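Local coordinates for sporulation-control protein spo0M (Bacillus subtilis, PDB 5CL2), which controls expression of the sporulation gene spo0A and is required for Bacillus subtilis to pass the morphological stage 0 of sporulation, at residues A66-F71 and D96-V101. Numbering follows the deposited sequence.
Sequences ATIHSF and DTPITV
I68 touches segment 96-101, part of the loop between strands 84-92 and 106-114, with both branches of its side chain. The apolar contact is with P98: the end of the ethyl branch, CD1, meets the CD corner of the proline ring at 3.6 Å. The ethyl branch is extended (chi2 166°), which carries CD1 out to the ring. The other branch turns to T97: I68 CG2 lies in van der Waals contact, 3.8 Å from the hydroxyl oxygen T97 OG1, and these two side chains cross at about a right angle. The area buried is small, 122 Å² in all, but the three touching residues are buried in the fold.

I68 sits at a classic beta bulge, where I68 and H69 both face L49 of strand 40-57. The chain turns a corner here, and the bond from CA to CB of I68 points toward 96-101. Both segments lie in the Spo0M family region, which is grouped with arrestin-N-like proteins. On the side of the later antiparallel sheet, P98 also packs on F165 of strand 165-173 and C153 of strand 146-155.

T97 OG1 hydrogen-bonds to P94 O. R162 links both segments: NH2 bonds to I68 O, and NE forms a salt bridge with D96 OD2.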
# COMPACT_ATOMS: atom_id res chain seq x y z
N ALA A 66 3.15 12.91 -7.15
CA ALA A 66 2.56 11.62 -6.78
C ALA A 66 1.07 11.73 -6.55
O ALA A 66 0.62 12.66 -5.87
CB ALA A 66 3.23 11.07 -5.54
N THR A 67 0.32 10.77 -7.08
CA THR A 67 -1.13 10.79 -6.96
C THR A 67 -1.60 10.02 -5.74
O THR A 67 -1.39 8.82 -5.63
CB THR A 67 -1.77 10.21 -8.25
OG1 THR A 67 -1.39 11.03 -9.36
CG2 THR A 67 -3.28 10.18 -8.14
N ILE A 68 -2.24 10.72 -4.81
CA ILE A 68 -2.75 10.10 -3.57
C ILE A 68 -4.10 9.41 -3.78
O ILE A 68 -4.39 8.35 -3.20
CB ILE A 68 -2.90 11.15 -2.47
CG1 ILE A 68 -1.54 11.73 -2.09
CG2 ILE A 68 -3.52 10.57 -1.24
CD1 ILE A 68 -1.64 12.99 -1.25
N HIS A 69 -4.95 10.06 -4.57
CA HIS A 69 -6.27 9.52 -4.85
C HIS A 69 -6.76 10.06 -6.17
O HIS A 69 -6.42 11.19 -6.55
CB HIS A 69 -7.23 9.88 -3.74
CG HIS A 69 -8.62 9.36 -3.94
ND1 HIS A 69 -8.89 8.01 -4.01
CD2 HIS A 69 -9.80 9.99 -4.06
CE1 HIS A 69 -10.19 7.84 -4.17
NE2 HIS A 69 -10.77 9.03 -4.20
N SER A 70 -7.57 9.28 -6.87
CA SER A 70 -8.08 9.72 -8.15
C SER A 70 -9.46 9.12 -8.33
O SER A 70 -9.68 8.00 -7.90
CB SER A 70 -7.12 9.31 -9.27
OG SER A 70 -7.61 9.69 -10.52
N PHE A 71 -10.41 9.88 -8.89
CA PHE A 71 -11.73 9.37 -9.23
C PHE A 71 -12.43 10.24 -10.29
O PHE A 71 -12.06 11.40 -10.49
CB PHE A 71 -12.61 9.25 -7.98
CG PHE A 71 -13.16 10.55 -7.51
CD1 PHE A 71 -12.37 11.43 -6.80
CD2 PHE A 71 -14.48 10.91 -7.79
CE1 PHE A 71 -12.88 12.65 -6.37
CE2 PHE A 71 -15.00 12.11 -7.36
CZ PHE A 71 -14.20 13.00 -6.65
N ASP A 96 -3.44 7.75 4.46
CA ASP A 96 -2.00 7.97 4.25
C ASP A 96 -1.72 9.35 3.60
O ASP A 96 -0.60 9.60 3.16
CB ASP A 96 -1.36 6.84 3.43
CG ASP A 96 -2.19 6.50 2.19
OD1 ASP A 96 -3.20 7.20 2.00
OD2 ASP A 96 -1.82 5.61 1.39
N THR A 97 -2.75 10.20 3.47
CA THR A 97 -2.54 11.58 3.04
C THR A 97 -1.58 12.30 4.00
O THR A 97 -1.83 12.33 5.20
CB THR A 97 -3.87 12.38 3.00
OG1 THR A 97 -4.79 11.74 2.12
CG2 THR A 97 -3.64 13.81 2.54
N PRO A 98 -0.51 12.92 3.46
CA PRO A 98 0.47 13.56 4.34
C PRO A 98 -0.11 14.81 4.97
O PRO A 98 -1.05 15.41 4.43
CB PRO A 98 1.60 13.96 3.39
CG PRO A 98 1.21 13.43 2.03
CD PRO A 98 -0.25 13.23 2.05
N ILE A 99 0.45 15.19 6.11
CA ILE A 99 0.07 16.39 6.85
C ILE A 99 0.73 17.59 6.19
O ILE A 99 1.90 17.51 5.80
CB ILE A 99 0.50 16.27 8.34
CG1 ILE A 99 -0.37 15.24 9.06
CG2 ILE A 99 0.44 17.61 9.06
CD1 ILE A 99 0.30 14.64 10.30
N THR A 100 0.01 18.70 6.07
CA THR A 100 0.60 19.85 5.40
C THR A 100 1.31 20.67 6.45
O THR A 100 0.70 21.46 7.18
CB THR A 100 -0.47 20.72 4.70
OG1 THR A 100 -0.97 20.04 3.54
CG2 THR A 100 0.13 22.03 4.26
N VAL A 101 2.63 20.49 6.48
CA VAL A 101 3.50 21.16 7.42
C VAL A 101 4.87 21.05 6.78
O VAL A 101 5.09 20.16 5.94
CB VAL A 101 3.47 20.53 8.82
CG1 VAL A 101 4.17 19.18 8.82
CG2 VAL A 101 4.12 21.45 9.83